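Local atomic coordinates of amide synthase (Vibrio cholerae, PDB entry 1L5A), a protein that probably catalyses amide bond formation as a nonribosomal peptide synthetase condensation enzyme in the biosynthesis of the siderophore vibriobactin. Residues 189-194 with 253-258; 234-239 with 301-306; 244-249 with 281-286; 289-294 with 417-422. All blocks are in the same frame, centred on the assembly; numbering follows the deposited sequence.

Contact 1: 189-194 with 253-258; sequences REAPDL and APWLWL
The indole of Trp255 receives Leu194 over one face and the carbonyl oxygens Pro192 O and Asp193 O at its edge. Leu194 CG is anti to the carbonyl carbon (chi1 -68°), which sets it beside the indole, and the CD2 methyl lies above the five-membered ring in a CH-pi contact, the two side chains crossing at about a right angle. At the rim the nitrogen points to the backbone: Trp255 NE1 donates to Pro192 O at 3.1 Å, and this oxygen lies in the ring plane, although the donor stands 49° out of the carbonyl plane. A weaker, longer bond runs from Trp255 NE1 to Asp193 O at 3.4 Å, so that one N-H is shared between two consecutive carbonyls. Ala191 adds its methyl obliquely, CB lying 3.7 Å from Trp255 CZ2.

The loop that follows helix 175-189 is thus docked on strand 255-260, which pairs antiparallel with 277-282, within the C-terminal lobe of the two-lobed, chloramphenicol acetyltransferase-like fold of condensation domains. Pro280 and Leu282 of strand 277-282 also pack against the Trp255 side chain. The Leu194 branch serves a second indole as well, since CD2 approaches Trp257 CZ2 obliquely at 4.0 Å. Where the loop meets the chain just before the strand, two prolines slide past each other in opposite directions, Pro192 CB lying 4.0 Å from Pro254 CG.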
loop_
_atom_site.group_PDB
_atom_site.type_symbol
_atom_site.label_atom_id
_atom_site.label_comp_id
_atom_site.label_asym_id
_atom_site.label_seq_id
_atom_site.Cartn_x
_atom_site.Cartn_y
_atom_site.Cartn_z
ATOM N N ARG A 189 20.149 14.947 9.215
ATOM C CA ARG A 189 20.399 16.393 9.262
ATOM C C ARG A 189 20.183 16.935 10.664
ATOM O O ARG A 189 21.031 17.638 11.217
ATOM C CB ARG A 189 19.479 17.117 8.283
ATOM C CG ARG A 189 19.755 18.608 8.122
ATOM C CD ARG A 189 19.300 19.072 6.741
ATOM N NE ARG A 189 20.051 18.383 5.689
ATOM C CZ ARG A 189 19.533 17.946 4.542
ATOM N NH1 ARG A 189 18.240 18.117 4.281
ATOM N NH2 ARG A 189 20.314 17.338 3.651
ATOM N N GLU A 190 19.038 16.591 11.238
ATOM C CA GLU A 190 18.695 17.026 12.578
ATOM C C GLU A 190 19.291 16.024 13.557
ATOM O O GLU A 190 18.576 15.488 14.418
ATOM C CB GLU A 190 17.162 17.090 12.738
ATOM N N ALA A 191 20.600 15.775 13.422
ATOM C CA ALA A 191 21.293 14.817 14.289
ATOM C C ALA A 191 22.813 14.904 14.250
ATOM O O ALA A 191 23.405 15.422 13.295
ATOM C CB ALA A 191 20.868 13.388 13.936
ATOM N N PRO A 192 23.463 14.396 15.309
ATOM C CA PRO A 192 24.923 14.392 15.423
ATOM C C PRO A 192 25.460 13.501 14.303
ATOM O O PRO A 192 24.792 12.545 13.909
ATOM C CB PRO A 192 25.174 13.764 16.794
ATOM C CG PRO A 192 23.892 13.998 17.547
ATOM C CD PRO A 192 22.830 13.826 16.510
ATOM N N ASP A 193 26.654 13.812 13.807
ATOM C CA ASP A 193 27.290 13.049 12.743
ATOM C C ASP A 193 27.483 11.570 13.037
ATOM O O ASP A 193 27.625 11.149 14.184
ATOM C CB ASP A 193 28.654 13.646 12.401
ATOM C CG ASP A 193 28.544 15.003 11.761
ATOM O OD1 ASP A 193 29.547 15.464 11.180
ATOM O OD2 ASP A 193 27.453 15.611 11.837
ATOM N N LEU A 194 27.470 10.777 11.978
ATOM C CA LEU A 194 27.693 9.347 12.114
ATOM C C LEU A 194 29.207 9.167 11.985
ATOM O O LEU A 194 29.885 9.978 11.352
ATOM C CB LEU A 194 26.983 8.586 10.995
ATOM C CG LEU A 194 25.456 8.569 10.994
ATOM C CD1 LEU A 194 24.983 8.089 9.626
ATOM C CD2 LEU A 194 24.930 7.680 12.128
ATOM N N ALA A 253 28.341 8.095 22.514
ATOM C CA ALA A 253 27.934 7.390 21.307
ATOM C C ALA A 253 26.449 7.686 21.107
ATOM O O ALA A 253 25.585 7.102 21.756
ATOM C CB ALA A 253 28.170 5.891 21.461
ATOM N N PRO A 254 26.132 8.630 20.222
ATOM C CA PRO A 254 24.720 8.946 20.004
ATOM C C PRO A 254 23.962 7.906 19.182
ATOM O O PRO A 254 22.736 7.881 19.195
ATOM C CB PRO A 254 24.779 10.308 19.309
ATOM C CG PRO A 254 26.046 10.232 18.548
ATOM C CD PRO A 254 27.006 9.573 19.505
ATOM N N TRP A 255 24.681 7.039 18.481
ATOM C CA TRP A 255 24.012 6.050 17.658
ATOM C C TRP A 255 24.121 4.589 18.083
ATOM O O TRP A 255 25.124 4.172 18.670
ATOM C CB TRP A 255 24.510 6.180 16.237
ATOM C CG TRP A 255 24.306 7.537 15.647
ATOM C CD1 TRP A 255 25.227 8.542 15.545
ATOM C CD2 TRP A 255 23.133 7.997 14.966
ATOM N NE1 TRP A 255 24.703 9.592 14.824
ATOM C CE2 TRP A 255 23.419 9.281 14.459
ATOM C CE3 TRP A 255 21.866 7.440 14.732
ATOM C CZ2 TRP A 255 22.486 10.018 13.725
ATOM C CZ3 TRP A 255 20.941 8.171 14.006
ATOM C CH2 TRP A 255 21.257 9.447 13.508
ATOM N N LEU A 256 23.064 3.826 17.790
ATOM C CA LEU A 256 23.012 2.383 18.049
ATOM C C LEU A 256 22.621 1.801 16.700
ATOM O O LEU A 256 21.581 2.159 16.175
ATOM C CB LEU A 256 21.921 2.023 19.044
ATOM C CG LEU A 256 22.185 0.851 20.000
ATOM C CD1 LEU A 256 20.844 0.240 20.399
ATOM C CD2 LEU A 256 23.088 -0.203 19.373
ATOM N N TRP A 257 23.435 0.916 16.130
ATOM C CA TRP A 257 23.106 0.343 14.837
ATOM C C TRP A 257 22.320 -0.938 14.985
ATOM O O TRP A 257 22.588 -1.741 15.885
ATOM C CB TRP A 257 24.360 0.095 14.013
ATOM C CG TRP A 257 25.041 1.351 13.544
ATOM C CD1 TRP A 257 25.870 2.159 14.272
ATOM C CD2 TRP A 257 24.942 1.946 12.243
ATOM N NE1 TRP A 257 26.294 3.218 13.503
ATOM C CE2 TRP A 257 25.741 3.114 12.256
ATOM C CE3 TRP A 257 24.255 1.606 11.067
ATOM C CZ2 TRP A 257 25.877 3.945 11.137
ATOM C CZ3 TRP A 257 24.392 2.434 9.947
ATOM C CH2 TRP A 257 25.198 3.589 9.992
ATOM N N LEU A 258 21.348 -1.105 14.085
ATOM C CA LEU A 258 20.436 -2.249 14.048
ATOM C C LEU A 258 20.380 -2.913 12.696
ATOM O O LEU A 258 20.687 -2.300 11.667
ATOM C CB LEU A 258 18.996 -1.814 14.283
ATOM C CG LEU A 258 18.568 -1.103 15.533
ATOM C CD1 LEU A 258 17.146 -0.644 15.349
ATOM C CD2 LEU A 258 18.693 -2.051 16.706
#

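Contact 2: 234-239 with 301-306; sequences WPDALV and AIRSLY
Asp236 and Tyr306 reach toward each other tip to tip, and the phenol donates its hydroxyl hydrogen to the carboxylate: Tyr306 OH lies 2.8 Å from Asp236 OD1 and engages the syn lone pair, on the side of OD2. The carboxylate and the ring are turned only 27° apart, and OD1 sits near the ring plane, at the edge. Ile302 comes alongside, sliding past Asp236 in the opposite direction, which sets Ile302 CG2 3.6 Å from Asp236 OD1. Its CG1 is anti to the carbonyl carbon (chi1 -69°), and the chain beyond ends with Ile302 CD1 3.5 Å from Val239 CG1, the two side chains crossing obliquely. Arg303 is bent at chi2 and chi3, and its guanidinium carries Tyr306 CD1 over one face, toward the rim. Arg303 NH1 stays 4.2 Å from Asp236 OD2, too far for a salt bridge, with the oxygen well out of the guanidinium plane; attraction here is probably electrostatic alone. That guanidinium also makes cation-pi contacts with Trp264 and with Trp178 of a second subunit. The axes of segments 234-239 and 301-306 approach to 11.1 Å, their N-to-C directions 115° apart, a spacing filled by Ile302, Val239 and the Asp236-Tyr306 bond. Leu281 of strand 277-282 packs on Val239 and Ile302, so helices 234-249 and 291-307 pack against this strand in the C-terminal lobe of the condensation fold.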
loop_
_atom_site.group_PDB
_atom_site.type_symbol
_atom_site.label_atom_id
_atom_site.label_comp_id
_atom_site.label_asym_id
_atom_site.label_seq_id
_atom_site.Cartn_x
_atom_site.Cartn_y
_atom_site.Cartn_z
ATOM N N TRP A 234 9.519 -8.237 22.518
ATOM C CA TRP A 234 10.724 -8.190 23.330
ATOM C C TRP A 234 11.987 -7.816 22.564
ATOM O O TRP A 234 12.859 -7.142 23.109
ATOM C CB TRP A 234 10.934 -9.494 24.099
ATOM C CG TRP A 234 11.054 -10.700 23.288
ATOM C CD1 TRP A 234 10.046 -11.509 22.877
ATOM C CD2 TRP A 234 12.267 -11.297 22.838
ATOM N NE1 TRP A 234 10.552 -12.589 22.206
ATOM C CE2 TRP A 234 11.916 -12.487 22.165
ATOM C CE3 TRP A 234 13.621 -10.946 22.940
ATOM C CZ2 TRP A 234 12.869 -13.337 21.597
ATOM C CZ3 TRP A 234 14.572 -11.785 22.380
ATOM C CH2 TRP A 234 14.190 -12.972 21.714
ATOM N N PRO A 235 12.116 -8.254 21.299
ATOM C CA PRO A 235 13.340 -7.859 20.589
ATOM C C PRO A 235 13.464 -6.317 20.536
ATOM O O PRO A 235 14.481 -5.753 20.942
ATOM C CB PRO A 235 13.152 -8.484 19.208
ATOM C CG PRO A 235 12.376 -9.742 19.526
ATOM C CD PRO A 235 11.350 -9.249 20.524
ATOM N N ASP A 236 12.429 -5.645 20.042
ATOM C CA ASP A 236 12.432 -4.186 19.968
ATOM C C ASP A 236 12.612 -3.584 21.358
ATOM O O ASP A 236 13.171 -2.492 21.499
ATOM C CB ASP A 236 11.110 -3.661 19.395
ATOM C CG ASP A 236 11.107 -3.581 17.880
ATOM O OD1 ASP A 236 12.161 -3.836 17.252
ATOM O OD2 ASP A 236 10.039 -3.241 17.319
ATOM N N ALA A 237 12.121 -4.293 22.375
ATOM C CA ALA A 237 12.219 -3.821 23.755
ATOM C C ALA A 237 13.672 -3.828 24.219
ATOM O O ALA A 237 14.120 -2.876 24.862
ATOM C CB ALA A 237 11.371 -4.694 24.682
ATOM N N LEU A 238 14.392 -4.906 23.899
ATOM C CA LEU A 238 15.791 -5.025 24.274
ATOM C C LEU A 238 16.602 -3.942 23.567
ATOM O O LEU A 238 17.573 -3.428 24.122
ATOM C CB LEU A 238 16.348 -6.407 23.899
ATOM C CG LEU A 238 15.830 -7.622 24.671
ATOM C CD1 LEU A 238 16.620 -8.852 24.273
ATOM C CD2 LEU A 238 15.971 -7.393 26.166
ATOM N N VAL A 239 16.205 -3.593 22.345
ATOM C CA VAL A 239 16.927 -2.569 21.602
ATOM C C VAL A 239 16.787 -1.246 22.325
ATOM O O VAL A 239 17.741 -0.469 22.402
ATOM C CB VAL A 239 16.396 -2.431 20.162
ATOM C CG1 VAL A 239 17.010 -1.208 19.477
ATOM C CG2 VAL A 239 16.747 -3.692 19.371
ATOM N N ALA A 301 10.473 5.119 17.396
ATOM C CA ALA A 301 11.655 5.534 16.646
ATOM C C ALA A 301 12.184 4.322 15.878
ATOM O O ALA A 301 12.584 4.430 14.712
ATOM C CB ALA A 301 12.727 6.070 17.601
ATOM N N ILE A 302 12.178 3.167 16.540
ATOM C CA ILE A 302 12.641 1.950 15.900
ATOM C C ILE A 302 11.720 1.601 14.747
ATOM O O ILE A 302 12.181 1.357 13.623
ATOM C CB ILE A 302 12.686 0.776 16.889
ATOM C CG1 ILE A 302 13.796 1.017 17.924
ATOM C CG2 ILE A 302 12.931 -0.522 16.131
ATOM C CD1 ILE A 302 13.747 0.097 19.124
ATOM N N ARG A 303 10.417 1.594 15.026
ATOM C CA ARG A 303 9.413 1.277 14.006
ATOM C C ARG A 303 9.600 2.152 12.770
ATOM O O ARG A 303 9.530 1.698 11.618
ATOM C CB ARG A 303 8.019 1.528 14.541
ATOM C CG ARG A 303 6.955 1.096 13.579
ATOM C CD ARG A 303 6.595 -0.312 13.938
ATOM N NE ARG A 303 6.912 -1.272 12.897
ATOM C CZ ARG A 303 7.135 -2.556 13.149
ATOM N NH1 ARG A 303 7.071 -3.009 14.402
ATOM N NH2 ARG A 303 7.442 -3.382 12.159
ATOM N N SER A 304 9.809 3.430 13.039
ATOM C CA SER A 304 10.022 4.394 11.993
ATOM C C SER A 304 11.194 3.936 11.123
ATOM O O SER A 304 11.171 4.129 9.911
ATOM C CB SER A 304 10.308 5.754 12.624
ATOM O OG SER A 304 10.582 6.716 11.638
ATOM N N LEU A 305 12.215 3.327 11.733
ATOM C CA LEU A 305 13.366 2.859 10.961
ATOM C C LEU A 305 12.924 1.743 10.003
ATOM O O LEU A 305 13.281 1.730 8.829
ATOM C CB LEU A 305 14.475 2.341 11.884
ATOM C CG LEU A 305 15.172 3.305 12.851
ATOM C CD1 LEU A 305 16.238 2.532 13.589
ATOM C CD2 LEU A 305 15.815 4.493 12.118
ATOM N N TYR A 306 12.140 0.807 10.511
ATOM C CA TYR A 306 11.658 -0.292 9.676
ATOM C C TYR A 306 10.816 0.200 8.487
ATOM O O TYR A 306 10.945 -0.321 7.384
ATOM C CB TYR A 306 10.828 -1.262 10.522
ATOM C CG TYR A 306 11.573 -1.851 11.694
ATOM C CD1 TYR A 306 10.876 -2.373 12.789
ATOM C CD2 TYR A 306 12.970 -1.961 11.682
ATOM C CE1 TYR A 306 11.545 -3.000 13.843
ATOM C CE2 TYR A 306 13.655 -2.592 12.735
ATOM C CZ TYR A 306 12.934 -3.110 13.808
ATOM O OH TYR A 306 13.585 -3.747 14.834
#

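Contact 3: 244-249 with 281-286; sequences LYLESA and LLRLSA
Glu247 divides its carboxylate between a charged partner and a backbone amide. Its OE1 takes both terminal nitrogens of Arg283 in an end-on salt bridge, NH1 at 2.9 Å and NH2 at 3.2 Å from Glu247 OE1. The carboxylate and guanidinium planes stand 90° apart: OE1 lies near the guanidinium plane, while NH1 meets it from above the carboxylate plane and NH2 arrives nearly in line with the C-O bond. The other oxygen, Glu247 OE2, accepts from Ala286 N at 2.9 Å on the anti side, somewhat out of the carboxylate plane. CG of Glu247 is anti to the backbone N (chi1 -165°), and the chain bends at chi2 (71°), which brings CD round toward the segment 281-286.

Glu247 therefore ties the last turn of helix 234-249 to the connection that leaves strand 277-282 on its way to helix 291-307, a strand-loop-helix link of the C-terminal lobe.

Apolar side chains pack beside the carboxylate and guanidinium. Leu246 crosses Arg283 at about a right angle, its CD1 3.9 Å from Arg283 CD, and Leu246 O stands over one face of the guanidinium, toward the rim, a carbonyl that would probably favour the positive charge. The Ala286 methyl touches Leu244 CD1 at 3.7 Å and Glu247 CG at 3.9 Å. Farther out, Arg283 NH2 donates to Ala253 O, and a weak bond runs from NH1 to Ala243 O. Ser285 OG is bonded to the backbone N of Gln287, two residues on, and backbone bonds pair Arg283 with Pro254.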
loop_
_atom_site.group_PDB
_atom_site.type_symbol
_atom_site.label_atom_id
_atom_site.label_comp_id
_atom_site.label_asym_id
_atom_site.label_seq_id
_atom_site.Cartn_x
_atom_site.Cartn_y
_atom_site.Cartn_z
ATOM N N LEU A 244 19.015 2.602 26.360
ATOM C CA LEU A 244 18.925 3.275 27.655
ATOM C C LEU A 244 20.259 3.054 28.365
ATOM O O LEU A 244 20.876 3.988 28.884
ATOM C CB LEU A 244 17.794 2.672 28.501
ATOM C CG LEU A 244 17.575 3.286 29.890
ATOM C CD1 LEU A 244 17.370 4.800 29.764
ATOM C CD2 LEU A 244 16.366 2.638 30.560
ATOM N N TYR A 245 20.689 1.795 28.372
ATOM C CA TYR A 245 21.939 1.368 28.991
ATOM C C TYR A 245 23.144 2.149 28.482
ATOM O O TYR A 245 24.006 2.549 29.257
ATOM C CB TYR A 245 22.140 -0.124 28.735
ATOM C CG TYR A 245 23.561 -0.577 28.892
ATOM C CD1 TYR A 245 24.153 -0.672 30.150
ATOM C CD2 TYR A 245 24.332 -0.886 27.773
ATOM C CE1 TYR A 245 25.489 -1.064 30.287
ATOM C CE2 TYR A 245 25.662 -1.276 27.899
ATOM C CZ TYR A 245 26.234 -1.364 29.156
ATOM O OH TYR A 245 27.549 -1.737 29.266
ATOM N N LEU A 246 23.196 2.361 27.177
ATOM C CA LEU A 246 24.290 3.087 26.561
ATOM C C LEU A 246 24.261 4.552 26.939
ATOM O O LEU A 246 25.188 5.297 26.627
ATOM C CB LEU A 246 24.236 2.943 25.034
ATOM C CG LEU A 246 24.393 1.528 24.445
ATOM C CD1 LEU A 246 24.146 1.574 22.937
ATOM C CD2 LEU A 246 25.787 0.973 24.747
ATOM N N GLU A 247 23.201 4.976 27.613
ATOM C CA GLU A 247 23.100 6.378 28.010
ATOM C C GLU A 247 24.187 6.679 29.037
ATOM O O GLU A 247 24.807 7.734 29.008
ATOM C CB GLU A 247 21.721 6.682 28.605
ATOM C CG GLU A 247 21.420 8.167 28.703
ATOM C CD GLU A 247 21.184 8.811 27.347
ATOM O OE1 GLU A 247 21.918 8.488 26.387
ATOM O OE2 GLU A 247 20.270 9.656 27.245
ATOM N N SER A 248 24.414 5.732 29.938
ATOM C CA SER A 248 25.437 5.889 30.955
ATOM C C SER A 248 26.734 5.245 30.491
ATOM O O SER A 248 27.780 5.881 30.483
ATOM C CB SER A 248 24.993 5.228 32.254
ATOM O OG SER A 248 24.868 3.832 32.082
ATOM N N ALA A 249 26.640 3.985 30.082
ATOM C CA ALA A 249 27.787 3.201 29.636
ATOM C C ALA A 249 28.642 3.788 28.509
ATOM O O ALA A 249 29.841 3.521 28.441
ATOM C CB ALA A 249 27.322 1.792 29.254
ATOM N N LEU A 281 20.000 4.121 14.681
ATOM C CA LEU A 281 18.935 4.593 15.565
ATOM C C LEU A 281 19.557 5.695 16.423
ATOM O O LEU A 281 20.596 5.483 17.055
ATOM C CB LEU A 281 18.448 3.461 16.498
ATOM C CG LEU A 281 17.597 3.884 17.712
ATOM C CD1 LEU A 281 16.255 4.365 17.215
ATOM C CD2 LEU A 281 17.402 2.719 18.695
ATOM N N LEU A 282 18.954 6.875 16.433
ATOM C CA LEU A 282 19.483 7.959 17.256
ATOM C C LEU A 282 18.862 7.674 18.598
ATOM O O LEU A 282 17.637 7.670 18.727
ATOM C CB LEU A 282 19.034 9.319 16.735
ATOM C CG LEU A 282 19.792 10.499 17.354
ATOM C CD1 LEU A 282 21.297 10.271 17.191
ATOM C CD2 LEU A 282 19.384 11.805 16.684
ATOM N N ARG A 283 19.697 7.396 19.591
ATOM C CA ARG A 283 19.177 7.065 20.903
ATOM C C ARG A 283 18.521 8.255 21.557
ATOM O O ARG A 283 19.035 9.375 21.508
ATOM C CB ARG A 283 20.292 6.534 21.804
ATOM C CG ARG A 283 21.016 5.331 21.223
ATOM C CD ARG A 283 22.127 4.805 22.134
ATOM N NE ARG A 283 23.047 5.859 22.540
ATOM C CZ ARG A 283 22.911 6.564 23.655
ATOM N NH1 ARG A 283 21.894 6.313 24.478
ATOM N NH2 ARG A 283 23.777 7.532 23.933
ATOM N N LEU A 284 17.375 8.004 22.168
ATOM C CA LEU A 284 16.644 9.041 22.872
ATOM C C LEU A 284 17.313 9.316 24.223
ATOM O O LEU A 284 17.908 8.422 24.831
ATOM C CB LEU A 284 15.205 8.588 23.117
ATOM C CG LEU A 284 14.123 8.806 22.057
ATOM C CD1 LEU A 284 14.588 8.340 20.687
ATOM C CD2 LEU A 284 12.857 8.068 22.513
ATOM N N SER A 285 17.199 10.554 24.693
ATOM C CA SER A 285 17.756 10.937 25.979
ATOM C C SER A 285 16.941 10.317 27.114
ATOM O O SER A 285 15.743 10.077 26.966
ATOM C CB SER A 285 17.745 12.457 26.125
ATOM O OG SER A 285 18.128 12.821 27.438
ATOM N N ALA A 286 17.590 10.055 28.243
ATOM C CA ALA A 286 16.899 9.476 29.389
ATOM C C ALA A 286 16.456 10.582 30.352
ATOM O O ALA A 286 15.678 10.340 31.284
ATOM C CB ALA A 286 17.815 8.492 30.109
#

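Contact 4: 289-294 with 417-422; sequences TSLGNY and RLLAEP
Leu291 meets Glu421, Leu419 and Leu418 in turn along its side chain. CB begins 3.8 Å from Glu421 O; CG, anti to the backbone N (chi1 166°), comes 4.0 Å from Leu419 CD2, the two leucines crossing at about a right angle. At the tip, CD2 lies 3.4 Å from Leu418 O and also packs on Leu418 CG, whereas CD1 heads for Leu244.

The backbone at the base of this side chain is held too. Leu291 N donates to Glu421 O at 3.0 Å, and Gly292 N donates to Leu419 O at 3.0 Å. Amides of the first turn of helix 291-307 thereby find acceptors in the segment 417-422. Asn293 N is satisfied locally by Ser290 OG, the N-cap, at 3.2 Å. Leu419 CD2 lies against Gly292 CA at 3.5 Å, and a single beta bridge pairs Ser290 with Pro422. Around this junction, Leu418 packs on helices 387-409 and 217-229, Leu419 on helix 217-229, and Leu291 on helix 234-249, with strand 277-282 leading into the connection before Thr289.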
loop_
_atom_site.group_PDB
_atom_site.type_symbol
_atom_site.label_atom_id
_atom_site.label_comp_id
_atom_site.label_asym_id
_atom_site.label_seq_id
_atom_site.Cartn_x
_atom_site.Cartn_y
_atom_site.Cartn_z
ATOM N N THR A 289 12.147 12.014 31.525
ATOM C CA THR A 289 11.247 11.047 30.932
ATOM C C THR A 289 11.174 9.838 31.808
ATOM O O THR A 289 12.118 9.523 32.527
ATOM C CB THR A 289 11.738 10.552 29.558
ATOM O OG1 THR A 289 12.015 11.670 28.708
ATOM C CG2 THR A 289 10.674 9.675 28.904
ATOM N N SER A 290 10.054 9.142 31.722
ATOM C CA SER A 290 9.866 7.935 32.495
ATOM C C SER A 290 10.355 6.759 31.663
ATOM O O SER A 290 10.441 6.846 30.433
ATOM C CB SER A 290 8.385 7.755 32.824
ATOM O OG SER A 290 7.584 7.980 31.673
ATOM N N LEU A 291 10.688 5.667 32.342
ATOM C CA LEU A 291 11.141 4.456 31.672
ATOM C C LEU A 291 10.029 4.073 30.699
ATOM O O LEU A 291 10.280 3.738 29.531
ATOM C CB LEU A 291 11.346 3.341 32.703
ATOM C CG LEU A 291 11.504 1.896 32.227
ATOM C CD1 LEU A 291 12.872 1.698 31.600
ATOM C CD2 LEU A 291 11.329 0.956 33.414
ATOM N N GLY A 292 8.797 4.146 31.195
ATOM C CA GLY A 292 7.645 3.811 30.383
ATOM C C GLY A 292 7.611 4.632 29.116
ATOM O O GLY A 292 7.407 4.097 28.030
ATOM N N ASN A 293 7.811 5.937 29.239
ATOM C CA ASN A 293 7.799 6.775 28.057
ATOM C C ASN A 293 9.048 6.511 27.199
ATOM O O ASN A 293 9.033 6.711 25.981
ATOM C CB ASN A 293 7.716 8.249 28.454
ATOM N N TYR A 294 10.125 6.051 27.829
ATOM C CA TYR A 294 11.349 5.780 27.089
ATOM C C TYR A 294 11.132 4.604 26.135
ATOM O O TYR A 294 11.387 4.702 24.934
ATOM C CB TYR A 294 12.503 5.464 28.041
ATOM C CG TYR A 294 13.848 5.577 27.364
ATOM C CD1 TYR A 294 14.430 6.822 27.151
ATOM C CD2 TYR A 294 14.511 4.440 26.875
ATOM C CE1 TYR A 294 15.646 6.942 26.463
ATOM C CE2 TYR A 294 15.724 4.547 26.182
ATOM C CZ TYR A 294 16.284 5.802 25.980
ATOM O OH TYR A 294 17.463 5.934 25.282
ATOM N N ARG A 417 4.251 0.571 38.134
ATOM C CA ARG A 417 5.054 1.374 39.037
ATOM C C ARG A 417 6.478 1.530 38.504
ATOM O O ARG A 417 7.036 2.636 38.518
ATOM C CB ARG A 417 5.050 0.744 40.434
ATOM C CG ARG A 417 3.711 0.884 41.154
ATOM C CD ARG A 417 3.651 0.109 42.462
ATOM N NE ARG A 417 4.554 0.642 43.476
ATOM C CZ ARG A 417 4.685 0.132 44.697
ATOM N NH1 ARG A 417 3.965 -0.925 45.057
ATOM N NH2 ARG A 417 5.539 0.673 45.555
ATOM N N LEU A 418 7.058 0.429 38.019
ATOM C CA LEU A 418 8.416 0.456 37.476
ATOM C C LEU A 418 8.496 1.344 36.232
ATOM O O LEU A 418 9.460 2.089 36.049
ATOM C CB LEU A 418 8.885 -0.958 37.132
ATOM C CG LEU A 418 10.348 -1.048 36.691
ATOM C CD1 LEU A 418 11.247 -0.554 37.817
ATOM C CD2 LEU A 418 10.693 -2.481 36.313
ATOM N N LEU A 419 7.481 1.263 35.374
ATOM C CA LEU A 419 7.447 2.084 34.170
ATOM C C LEU A 419 7.241 3.527 34.592
ATOM O O LEU A 419 7.517 4.468 33.839
ATOM C CB LEU A 419 6.310 1.638 33.255
ATOM C CG LEU A 419 6.605 0.333 32.514
ATOM C CD1 LEU A 419 5.363 -0.133 31.781
ATOM C CD2 LEU A 419 7.773 0.553 31.547
ATOM N N ALA A 420 6.762 3.682 35.821
ATOM C CA ALA A 420 6.500 4.989 36.398
ATOM C C ALA A 420 7.782 5.737 36.755
ATOM O O ALA A 420 7.874 6.942 36.541
ATOM C CB ALA A 420 5.624 4.833 37.631
ATOM N N GLU A 421 8.770 5.025 37.292
ATOM C CA GLU A 421 10.031 5.664 37.670
ATOM C C GLU A 421 10.688 6.319 36.463
ATOM O O GLU A 421 10.379 5.977 35.322
ATOM C CB GLU A 421 11.007 4.647 38.284
ATOM C CG GLU A 421 10.450 3.850 39.465
ATOM C CD GLU A 421 11.540 3.234 40.345
ATOM O OE1 GLU A 421 12.514 2.669 39.798
ATOM O OE2 GLU A 421 11.416 3.307 41.590
ATOM N N PRO A 422 11.597 7.281 36.699
ATOM C CA PRO A 422 12.305 7.984 35.618
ATOM C C PRO A 422 13.204 7.024 34.819
ATOM O O PRO A 422 13.675 6.014 35.353
ATOM C CB PRO A 422 13.116 9.038 36.369
ATOM C CG PRO A 422 12.281 9.298 37.597
ATOM C CD PRO A 422 11.886 7.905 38.001
#

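All four contacts lie from residue 189 onward. Centre to centre, contacts 1 and 3 are about 11 Å apart and share the antiparallel pair 255-260 and 277-282; contacts 2 and 3 are about 13 Å apart, with helix 234-249 common to both. Contact 4 is about 14 Å from contact 3 and about 17 Å from contact 2, with which it shares helix 291-307; contacts 1 and 4 are about 24 Å apart. Along the chain, contact 3 is nested within the loop closed by contact 2, contact 1 alternates with both, and contact 4 brings in the C-terminal helix. Tyr294 OH bonded to Leu284 O joins contacts 3 and 4, knitting these interlocked connections into one lobe.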